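Local coordinates for protein probable aminotransferase (Pseudomonas aeruginosa, PDB 5YKR) that is a probable aminotransferase of class III, a family of pyridoxal-phosphate-dependent enzymes, at residues V78-F89 with C434-H445; V220-N231 with V254-T263. All coordinates share one frame; numbering follows the deposited sequence.

Residues 78-89 of contact 1 come first along the chain, both segments of contact 2 follow, and 434-445 comes last. The centres of the two contacts lie about 26 Å apart, on opposite sides of the chain's centre. Contact 1 joins the end of strand 76-79, in a small mixed sheet, to the start of helix 439-456. Contact 2 pairs two neighbouring parallel strands of the seven-stranded sheet. The loop of 78-89 still touches the loop of 254-263, where Ser85 OG packs 3.9 Å from His262 CD2. The link to the cofactor belongs to contact 2, through a weak hydrogen bond between Asn231 OD1 and O3 of the modified lysine at position 286.

Contact 1. Residues V78-F89 with C434-H445; sequences VDFALGDSGAMF and CPATRAEDVELH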
loop_
_atom_site.group_PDB
_atom_site.type_symbol
_atom_site.label_atom_id
_atom_site.label_comp_id
_atom_site.label_asym_id
_atom_site.label_seq_id
_atom_site.Cartn_x
_atom_site.Cartn_y
_atom_site.Cartn_z
ATOM N N VAL A 78 18.363 -2.492 -22.814
ATOM C CA VAL A 78 18.107 -3.750 -22.148
ATOM C C VAL A 78 18.013 -3.428 -20.644
ATOM O O VAL A 78 18.795 -2.653 -20.074
ATOM C CB VAL A 78 19.122 -4.886 -22.387
ATOM C CG1 VAL A 78 20.491 -4.434 -22.243
ATOM C CG2 VAL A 78 18.900 -6.021 -21.417
ATOM N N ASP A 79 16.973 -3.988 -20.029
ATOM C CA ASP A 79 16.589 -3.669 -18.658
ATOM C C ASP A 79 16.938 -4.794 -17.723
ATOM O O ASP A 79 16.289 -5.871 -17.728
ATOM C CB ASP A 79 15.098 -3.333 -18.628
ATOM C CG ASP A 79 14.661 -2.716 -17.323
ATOM O OD1 ASP A 79 15.489 -2.609 -16.386
ATOM O OD2 ASP A 79 13.451 -2.373 -17.199
ATOM N N PHE A 80 17.969 -4.552 -16.881
ATOM C CA PHE A 80 18.311 -5.397 -15.746
ATOM C C PHE A 80 17.818 -4.850 -14.383
ATOM O O PHE A 80 18.069 -5.441 -13.327
ATOM C CB PHE A 80 19.854 -5.628 -15.685
ATOM C CG PHE A 80 20.408 -6.504 -16.775
ATOM C CD1 PHE A 80 20.282 -7.864 -16.698
ATOM C CD2 PHE A 80 20.970 -5.967 -17.911
ATOM C CE1 PHE A 80 20.775 -8.690 -17.680
ATOM C CE2 PHE A 80 21.467 -6.800 -18.914
ATOM C CZ PHE A 80 21.386 -8.135 -18.778
ATOM N N ALA A 81 17.157 -3.692 -14.450
ATOM C CA ALA A 81 16.541 -3.051 -13.271
ATOM C C ALA A 81 15.142 -3.584 -12.978
ATOM O O ALA A 81 14.776 -3.835 -11.819
ATOM C CB ALA A 81 16.464 -1.552 -13.519
ATOM N N LEU A 82 14.373 -3.751 -14.064
ATOM C CA LEU A 82 13.055 -4.425 -14.024
ATOM C C LEU A 82 12.170 -3.832 -12.918
ATOM O O LEU A 82 11.639 -4.554 -12.045
ATOM C CB LEU A 82 13.224 -5.928 -13.911
ATOM C CG LEU A 82 13.916 -6.570 -15.115
ATOM C CD1 LEU A 82 14.171 -8.058 -14.864
ATOM C CD2 LEU A 82 13.085 -6.374 -16.391
ATOM N N GLY A 83 12.037 -2.506 -12.940
ATOM C CA GLY A 83 11.136 -1.851 -11.976
ATOM C C GLY A 83 11.620 -1.973 -10.544
ATOM O O GLY A 83 10.846 -1.998 -9.608
ATOM N N ASP A 84 12.929 -1.995 -10.368
ATOM C CA ASP A 84 13.545 -2.311 -9.065
ATOM C C ASP A 84 12.976 -3.587 -8.492
ATOM O O ASP A 84 12.564 -3.638 -7.331
ATOM C CB ASP A 84 13.444 -1.127 -8.094
ATOM C CG ASP A 84 14.294 -1.304 -6.890
ATOM O OD1 ASP A 84 15.497 -1.726 -7.074
ATOM O OD2 ASP A 84 13.826 -0.970 -5.785
ATOM N N SER A 85 12.895 -4.604 -9.370
ATOM C CA SER A 85 12.359 -5.927 -9.053
ATOM C C SER A 85 10.811 -6.033 -9.108
ATOM O O SER A 85 10.294 -7.137 -9.102
ATOM C CB SER A 85 12.965 -6.506 -7.760
ATOM O OG SER A 85 14.365 -6.372 -7.831
ATOM N N GLY A 86 10.085 -4.897 -9.217
ATOM C CA GLY A 86 8.624 -4.941 -9.379
ATOM C C GLY A 86 8.181 -5.659 -10.667
ATOM O O GLY A 86 7.080 -6.177 -10.779
ATOM N N ALA A 87 9.052 -5.647 -11.648
ATOM C CA ALA A 87 8.863 -6.345 -12.923
ATOM C C ALA A 87 9.861 -7.500 -13.115
ATOM O O ALA A 87 10.362 -7.739 -14.212
ATOM C CB ALA A 87 8.936 -5.355 -14.106
ATOM N N MET A 88 10.171 -8.198 -12.035
ATOM C CA MET A 88 11.170 -9.254 -12.026
ATOM C C MET A 88 11.050 -10.277 -13.152
ATOM O O MET A 88 12.087 -10.789 -13.635
ATOM C CB MET A 88 11.098 -9.997 -10.672
ATOM C CG MET A 88 11.925 -11.255 -10.622
ATOM S SD MET A 88 11.940 -11.913 -8.967
ATOM C CE MET A 88 12.844 -13.378 -9.317
ATOM N N PHE A 89 9.825 -10.609 -13.538
ATOM C CA PHE A 89 9.638 -11.577 -14.630
ATOM C C PHE A 89 9.476 -10.990 -16.008
ATOM O O PHE A 89 9.104 -11.698 -16.945
ATOM C CB PHE A 89 8.527 -12.576 -14.268
ATOM C CG PHE A 89 8.836 -13.326 -13.023
ATOM C CD1 PHE A 89 9.633 -14.467 -13.096
ATOM C CD2 PHE A 89 8.363 -12.891 -11.794
ATOM C CE1 PHE A 89 10.018 -15.111 -11.974
ATOM C CE2 PHE A 89 8.786 -13.536 -10.628
ATOM C CZ PHE A 89 9.599 -14.655 -10.763
ATOM N N CYS A 434 15.393 -12.061 -16.351
ATOM C CA CYS A 434 14.019 -12.503 -16.490
ATOM C C CYS A 434 13.916 -13.472 -17.661
ATOM O O CYS A 434 14.895 -13.667 -18.387
ATOM C CB CYS A 434 13.072 -11.301 -16.668
ATOM S SG CYS A 434 13.221 -10.417 -18.188
ATOM N N PRO A 435 12.744 -14.073 -17.871
ATOM C CA PRO A 435 12.648 -15.044 -18.987
ATOM C C PRO A 435 12.947 -14.466 -20.361
ATOM O O PRO A 435 13.391 -15.216 -21.234
ATOM C CB PRO A 435 11.198 -15.525 -18.890
ATOM C CG PRO A 435 10.883 -15.404 -17.464
ATOM C CD PRO A 435 11.550 -14.125 -17.023
ATOM N N ALA A 436 12.745 -13.139 -20.531
ATOM C CA ALA A 436 13.003 -12.459 -21.801
ATOM C C ALA A 436 14.483 -12.002 -21.988
ATOM O O ALA A 436 14.868 -11.591 -23.094
ATOM C CB ALA A 436 12.085 -11.280 -21.965
ATOM N N THR A 437 15.298 -12.078 -20.933
ATOM C CA THR A 437 16.719 -11.723 -21.063
ATOM C C THR A 437 17.407 -12.690 -22.039
ATOM O O THR A 437 17.092 -13.901 -22.060
ATOM C CB THR A 437 17.432 -11.733 -19.702
ATOM O OG1 THR A 437 16.607 -11.003 -18.750
ATOM C CG2 THR A 437 18.853 -11.157 -19.816
ATOM N N ARG A 438 18.260 -12.150 -22.896
ATOM C CA ARG A 438 18.978 -12.967 -23.869
ATOM C C ARG A 438 20.473 -12.935 -23.572
ATOM O O ARG A 438 20.979 -11.992 -22.946
ATOM C CB ARG A 438 18.743 -12.384 -25.273
ATOM C CG ARG A 438 17.296 -12.379 -25.751
ATOM C CD ARG A 438 17.095 -11.451 -26.955
ATOM N NE ARG A 438 17.644 -10.092 -26.706
ATOM C CZ ARG A 438 17.657 -9.064 -27.564
ATOM N NH1 ARG A 438 17.128 -9.179 -28.787
ATOM N NH2 ARG A 438 18.176 -7.892 -27.177
ATOM N N ALA A 439 21.186 -13.950 -24.047
ATOM C CA ALA A 439 22.636 -14.014 -23.852
ATOM C C ALA A 439 23.340 -12.753 -24.356
ATOM O O ALA A 439 24.243 -12.229 -23.698
ATOM C CB ALA A 439 23.185 -15.239 -24.556
ATOM N N GLU A 440 22.904 -12.221 -25.488
ATOM C CA GLU A 440 23.477 -10.975 -26.004
ATOM C C GLU A 440 23.347 -9.789 -25.062
ATOM O O GLU A 440 24.181 -8.873 -25.068
ATOM C CB GLU A 440 22.959 -10.618 -27.427
ATOM C CG GLU A 440 21.492 -10.270 -27.526
ATOM C CD GLU A 440 20.972 -10.180 -28.956
ATOM O OE1 GLU A 440 21.304 -9.173 -29.639
ATOM O OE2 GLU A 440 20.223 -11.100 -29.379
ATOM N N ASP A 441 22.267 -9.784 -24.280
ATOM C CA ASP A 441 22.024 -8.687 -23.354
ATOM C C ASP A 441 23.031 -8.754 -22.203
ATOM O O ASP A 441 23.574 -7.732 -21.767
ATOM C CB ASP A 441 20.628 -8.825 -22.748
ATOM C CG ASP A 441 19.511 -8.775 -23.754
ATOM O OD1 ASP A 441 19.683 -8.179 -24.845
ATOM O OD2 ASP A 441 18.429 -9.369 -23.428
ATOM N N VAL A 442 23.289 -9.962 -21.740
ATOM C CA VAL A 442 24.313 -10.184 -20.724
ATOM C C VAL A 442 25.702 -9.798 -21.261
ATOM O O VAL A 442 26.490 -9.144 -20.549
ATOM C CB VAL A 442 24.282 -11.631 -20.235
ATOM C CG1 VAL A 442 25.458 -11.914 -19.326
ATOM C CG2 VAL A 442 22.978 -11.923 -19.532
ATOM N N GLU A 443 25.996 -10.175 -22.501
ATOM C CA GLU A 443 27.276 -9.811 -23.094
ATOM C C GLU A 443 27.438 -8.298 -23.192
ATOM O O GLU A 443 28.548 -7.764 -22.965
ATOM C CB GLU A 443 27.426 -10.514 -24.477
ATOM C CG GLU A 443 27.543 -12.026 -24.348
ATOM C CD GLU A 443 27.137 -12.866 -25.599
ATOM O OE1 GLU A 443 26.970 -12.336 -26.745
ATOM O OE2 GLU A 443 26.985 -14.110 -25.430
ATOM N N LEU A 444 26.365 -7.596 -23.524
ATOM C CA LEU A 444 26.433 -6.129 -23.590
ATOM C C LEU A 444 26.725 -5.554 -22.208
ATOM O O LEU A 444 27.623 -4.707 -22.039
ATOM C CB LEU A 444 25.155 -5.538 -24.170
ATOM C CG LEU A 444 25.068 -4.004 -24.250
ATOM C CD1 LEU A 444 26.167 -3.438 -25.166
ATOM C CD2 LEU A 444 23.716 -3.565 -24.741
ATOM N N HIS A 445 25.972 -5.968 -21.201
ATOM C CA HIS A 445 26.303 -5.566 -19.827
ATOM C C HIS A 445 27.780 -5.770 -19.517
ATOM O O HIS A 445 28.455 -4.885 -18.964
ATOM C CB HIS A 445 25.441 -6.373 -18.835
ATOM C CG HIS A 445 25.824 -6.153 -17.396
ATOM N ND1 HIS A 445 26.773 -6.903 -16.715
ATOM C CD2 HIS A 445 25.362 -5.244 -16.510
ATOM C CE1 HIS A 445 26.894 -6.442 -15.485
ATOM N NE2 HIS A 445 26.022 -5.451 -15.326
HETATM O O HOH W 1 16.800 -8.598 -17.470
HETATM O O HOH W 2 10.133 -11.826 -19.521
#
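Phe80 packs against the first turns of helix 439-456, just past the end of strand 76-79. In this class-III aminotransferase the end of that strand and the loop after it pack on the start of the chain's last helix. The Phe80 side chain can be followed outward. A chi1 of -70° puts CG beside the backbone N, and it is the far end of the ring, not CB, that reaches the helix. CE1 meets Thr437 CG2 at 3.8 Å. CE2 and CZ each lie 3.7 Å from Asp441 O. CZ is also 4.2 Å from Val442 CG2. CE2 comes to His445 CB at 4.0 Å. The peptide link from Asp441 to Val442 sits at the ring edge, near its plane. The His445 ring turns its edge to the Phe80 face, a T-shaped pair with planes at 62°. Leu362 of helix 349-372 and Val422 of strand 422-423 also touch Phe80.

Val78 lies two residues earlier, on the strand. Its CG2 presses on Asp441 CB at 3.6 Å, and CG1 faces Leu444 CD2. The Asp441 carboxyl carbon also touches Val78 CG2, while its oxygens bond within their own segment. OD1 receives Arg438 NH2 through its syn lone pair, close to the guanidinium plane. OD2 takes the backbone N of Arg438, the N-cap residue, from above the carboxylate plane. Together these bonds fix the rotation of the carboxylate at the helix start.

Further along, Leu82 CD1 rests on Cys434 CB at 3.9 Å. Pro435 CD approaches the carbonyl O of Phe89. No direct hydrogen bond joins the two segments, but water does. One water donates to Phe89 O and accepts a weak bond from Ala436 N. Another donates to Asp79 O at 2.8 Å and accepts from Thr437 OG1 at 2.7 Å.

Contact 2. Residues V220-N231 with V254-T263; sequences VAAVLTEPFMTN and VALIIDETHT
Ile257 fits against two side chains of the neighbouring strand. With chi1 at -50°, CG2 stands anti to the backbone N and meets Leu224 CD1. CG1 lies beside that N, and its CD1 reaches the small Ala222 CB at 3.6 Å. The slim Ala222 leaves room for that branch. Val146 of helix 139-154 touches Ile257 too. On the other face, the Thr225 and Ile258 side chains run alongside each other, Thr225 CG2 3.9 Å from Ile258 CD1. Just before strand 255-259, Val254 CG1 touches both Val220 CG1 and Val223 CG2, and sits over Ala222 CA. Strands 220-225 and 255-259 are the parallel pair of a beta-alpha-beta unit, connected through helix 241-251. Val223 N gives to Ala255 O at 2.8 Å, and Val223 O accepts from Ile257 N.

Beyond the strands, the CG corner of the Pro227 ring lies 3.3 Å from Thr263 OG1. Pro227 CD also rests on Ile258 CG2. The Glu226 carboxylate is gripped at both oxygens. OE1 receives Thr230 N, and OE2 takes the Thr230 hydroxyl (OG1) at 2.6 Å through its syn lone pair. That hydroxyl in turn accepts from His262 ND1 at 2.8 Å, lying in the plane of the imidazole ring.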
loop_
_atom_site.group_PDB
_atom_site.type_symbol
_atom_site.label_atom_id
_atom_site.label_comp_id
_atom_site.label_asym_id
_atom_site.label_seq_id
_atom_site.Cartn_x
_atom_site.Cartn_y
_atom_site.Cartn_z
ATOM N N VAL A 220 10.507 -10.047 23.044
ATOM C CA VAL A 220 10.581 -10.016 21.574
ATOM C C VAL A 220 9.390 -10.822 20.999
ATOM O O VAL A 220 9.264 -12.018 21.219
ATOM C CB VAL A 220 11.899 -10.569 21.066
ATOM C CG1 VAL A 220 11.889 -10.595 19.542
ATOM C CG2 VAL A 220 13.059 -9.687 21.582
ATOM N N ALA A 221 8.544 -10.137 20.249
ATOM C CA ALA A 221 7.415 -10.752 19.576
ATOM C C ALA A 221 7.859 -11.520 18.319
ATOM O O ALA A 221 7.268 -12.578 17.982
ATOM C CB ALA A 221 6.404 -9.706 19.199
ATOM N N ALA A 222 8.826 -10.994 17.599
ATOM C CA ALA A 222 9.229 -11.564 16.309
ATOM C C ALA A 222 10.661 -11.165 15.945
ATOM O O ALA A 222 11.116 -10.082 16.346
ATOM C CB ALA A 222 8.284 -11.120 15.217
ATOM N N VAL A 223 11.263 -12.011 15.100
ATOM C CA VAL A 223 12.448 -11.676 14.344
ATOM C C VAL A 223 11.987 -11.495 12.900
ATOM O O VAL A 223 11.378 -12.414 12.334
ATOM C CB VAL A 223 13.540 -12.773 14.404
ATOM C CG1 VAL A 223 14.680 -12.450 13.468
ATOM C CG2 VAL A 223 14.045 -12.959 15.826
ATOM N N LEU A 224 12.303 -10.363 12.303
ATOM C CA LEU A 224 11.977 -10.055 10.902
ATOM C C LEU A 224 13.293 -10.016 10.123
ATOM O O LEU A 224 14.220 -9.238 10.500
ATOM C CB LEU A 224 11.271 -8.694 10.762
ATOM C CG LEU A 224 11.010 -8.144 9.361
ATOM C CD1 LEU A 224 10.177 -9.115 8.512
ATOM C CD2 LEU A 224 10.320 -6.830 9.442
ATOM N N THR A 225 13.406 -10.809 9.056
ATOM C CA THR A 225 14.660 -10.847 8.294
ATOM C C THR A 225 14.454 -11.352 6.871
ATOM O O THR A 225 13.605 -12.226 6.633
ATOM C CB THR A 225 15.717 -11.716 8.989
ATOM O OG1 THR A 225 17.007 -11.566 8.347
ATOM C CG2 THR A 225 15.321 -13.193 9.067
ATOM N N GLU A 226 15.269 -10.861 5.944
ATOM C CA GLU A 226 15.499 -11.598 4.701
ATOM C C GLU A 226 16.303 -12.849 5.058
ATOM O O GLU A 226 17.102 -12.843 6.001
ATOM C CB GLU A 226 16.273 -10.778 3.696
ATOM C CG GLU A 226 15.549 -9.545 3.174
ATOM C CD GLU A 226 16.377 -8.926 2.071
ATOM O OE1 GLU A 226 17.321 -8.119 2.398
ATOM O OE2 GLU A 226 16.153 -9.256 0.884
ATOM N N PRO A 227 16.156 -13.926 4.280
ATOM C CA PRO A 227 17.008 -15.103 4.533
ATOM C C PRO A 227 18.446 -14.961 4.043
ATOM O O PRO A 227 19.319 -15.759 4.397
ATOM C CB PRO A 227 16.247 -16.218 3.803
ATOM C CG PRO A 227 15.575 -15.524 2.658
ATOM C CD PRO A 227 15.220 -14.148 3.149
ATOM N N PHE A 228 18.653 -13.940 3.215
ATOM C CA PHE A 228 19.939 -13.617 2.589
ATOM C C PHE A 228 19.792 -12.121 2.352
ATOM O O PHE A 228 18.812 -11.717 1.714
ATOM C CB PHE A 228 20.024 -14.484 1.320
ATOM C CG PHE A 228 21.322 -14.437 0.574
ATOM C CD1 PHE A 228 21.787 -13.296 -0.038
ATOM C CD2 PHE A 228 22.012 -15.627 0.379
ATOM C CE1 PHE A 228 22.976 -13.317 -0.747
ATOM C CE2 PHE A 228 23.200 -15.670 -0.307
ATOM C CZ PHE A 228 23.666 -14.510 -0.879
ATOM N N MET A 229 20.635 -11.286 2.983
ATOM C CA MET A 229 20.362 -9.850 2.906
ATOM C C MET A 229 20.668 -9.347 1.497
ATOM O O MET A 229 21.670 -9.754 0.889
ATOM C CB MET A 229 21.147 -9.055 3.954
ATOM C CG MET A 229 20.961 -9.579 5.345
ATOM S SD MET A 229 21.823 -8.612 6.634
ATOM C CE MET A 229 20.916 -7.057 6.612
ATOM N N THR A 230 19.840 -8.457 0.985
ATOM C CA THR A 230 19.976 -7.945 -0.381
ATOM C C THR A 230 19.925 -6.453 -0.499
ATOM O O THR A 230 20.031 -5.922 -1.598
ATOM C CB THR A 230 18.887 -8.515 -1.314
ATOM O OG1 THR A 230 17.610 -8.015 -0.916
ATOM C CG2 THR A 230 18.905 -10.050 -1.303
ATOM N N ASN A 231 19.814 -5.752 0.626
ATOM C CA ASN A 231 19.602 -4.312 0.601
ATOM C C ASN A 231 20.747 -3.503 1.206
ATOM O O ASN A 231 20.553 -2.362 1.623
ATOM C CB ASN A 231 18.241 -4.006 1.215
ATOM C CG ASN A 231 17.074 -4.486 0.363
ATOM O OD1 ASN A 231 16.177 -5.307 0.808
ATOM N ND2 ASN A 231 17.014 -3.938 -0.802
ATOM N N VAL A 254 9.545 -17.187 19.854
ATOM C CA VAL A 254 9.597 -15.954 19.090
ATOM C C VAL A 254 9.266 -16.276 17.613
ATOM O O VAL A 254 9.838 -17.187 17.056
ATOM C CB VAL A 254 10.973 -15.283 19.186
ATOM C CG1 VAL A 254 11.098 -14.140 18.195
ATOM C CG2 VAL A 254 11.221 -14.797 20.631
ATOM N N ALA A 255 8.340 -15.522 17.007
ATOM C CA ALA A 255 8.003 -15.732 15.595
ATOM C C ALA A 255 9.171 -15.428 14.690
ATOM O O ALA A 255 9.806 -14.384 14.849
ATOM C CB ALA A 255 6.795 -14.894 15.212
ATOM N N LEU A 256 9.385 -16.276 13.687
ATOM C CA LEU A 256 10.417 -16.068 12.686
ATOM C C LEU A 256 9.710 -15.672 11.376
ATOM O O LEU A 256 8.984 -16.501 10.773
ATOM C CB LEU A 256 11.238 -17.349 12.465
ATOM C CG LEU A 256 12.311 -17.281 11.397
ATOM C CD1 LEU A 256 13.282 -16.165 11.660
ATOM C CD2 LEU A 256 12.992 -18.656 11.271
ATOM N N ILE A 257 9.917 -14.418 10.969
ATOM C CA ILE A 257 9.305 -13.881 9.753
ATOM C C ILE A 257 10.386 -13.772 8.691
ATOM O O ILE A 257 11.373 -13.029 8.865
ATOM C CB ILE A 257 8.710 -12.472 9.977
ATOM C CG1 ILE A 257 7.798 -12.422 11.209
ATOM C CG2 ILE A 257 8.004 -12.005 8.688
ATOM C CD1 ILE A 257 7.542 -11.008 11.662
ATOM N N ILE A 258 10.166 -14.489 7.573
ATOM C CA ILE A 258 11.132 -14.533 6.473
ATOM C C ILE A 258 10.541 -13.728 5.311
ATOM O O ILE A 258 9.480 -14.051 4.773
ATOM C CB ILE A 258 11.452 -15.972 6.057
ATOM C CG1 ILE A 258 12.057 -16.754 7.248
ATOM C CG2 ILE A 258 12.357 -15.982 4.860
ATOM C CD1 ILE A 258 13.351 -16.252 7.741
ATOM N N ASP A 259 11.228 -12.641 4.964
ATOM C CA ASP A 259 10.837 -11.694 3.922
ATOM C C ASP A 259 11.618 -12.009 2.645
ATOM O O ASP A 259 12.824 -11.778 2.557
ATOM C CB ASP A 259 11.125 -10.253 4.388
ATOM C CG ASP A 259 10.691 -9.199 3.403
ATOM O OD1 ASP A 259 10.285 -9.504 2.263
ATOM O OD2 ASP A 259 10.805 -7.977 3.815
ATOM N N GLU A 260 10.881 -12.536 1.646
ATOM C CA GLU A 260 11.435 -13.045 0.404
ATOM C C GLU A 260 11.179 -12.124 -0.771
ATOM O O GLU A 260 11.294 -12.511 -1.944
ATOM C CB GLU A 260 10.906 -14.446 0.098
ATOM C CG GLU A 260 11.411 -15.443 1.152
ATOM C CD GLU A 260 12.270 -16.556 0.546
ATOM O OE1 GLU A 260 13.011 -16.322 -0.457
ATOM O OE2 GLU A 260 12.264 -17.687 1.111
ATOM N N THR A 261 10.850 -10.869 -0.462
ATOM C CA THR A 261 10.520 -9.912 -1.538
ATOM C C THR A 261 11.605 -9.814 -2.637
ATOM O O THR A 261 11.295 -9.580 -3.804
ATOM C CB THR A 261 10.126 -8.574 -0.909
ATOM O OG1 THR A 261 8.948 -8.760 -0.108
ATOM C CG2 THR A 261 9.853 -7.511 -1.943
ATOM N N HIS A 262 12.881 -9.910 -2.235
ATOM C CA HIS A 262 14.003 -10.063 -3.168
ATOM C C HIS A 262 14.488 -11.480 -3.336
ATOM O O HIS A 262 14.853 -11.867 -4.462
ATOM C CB HIS A 262 15.168 -9.166 -2.822
ATOM C CG HIS A 262 14.975 -7.729 -3.145
ATOM N ND1 HIS A 262 15.790 -6.743 -2.616
ATOM C CD2 HIS A 262 14.172 -7.112 -4.046
ATOM C CE1 HIS A 262 15.443 -5.572 -3.128
ATOM N NE2 HIS A 262 14.461 -5.758 -3.997
ATOM N N THR A 263 14.580 -12.255 -2.266
ATOM C CA THR A 263 15.170 -13.592 -2.327
ATOM C C THR A 263 14.297 -14.608 -3.070
ATOM O O THR A 263 14.767 -15.723 -3.310
ATOM C CB THR A 263 15.593 -14.091 -0.966
ATOM O OG1 THR A 263 14.443 -14.124 -0.115
ATOM C CG2 THR A 263 16.683 -13.178 -0.358
HETATM O O HOH W 3 14.097 -10.771 0.251
#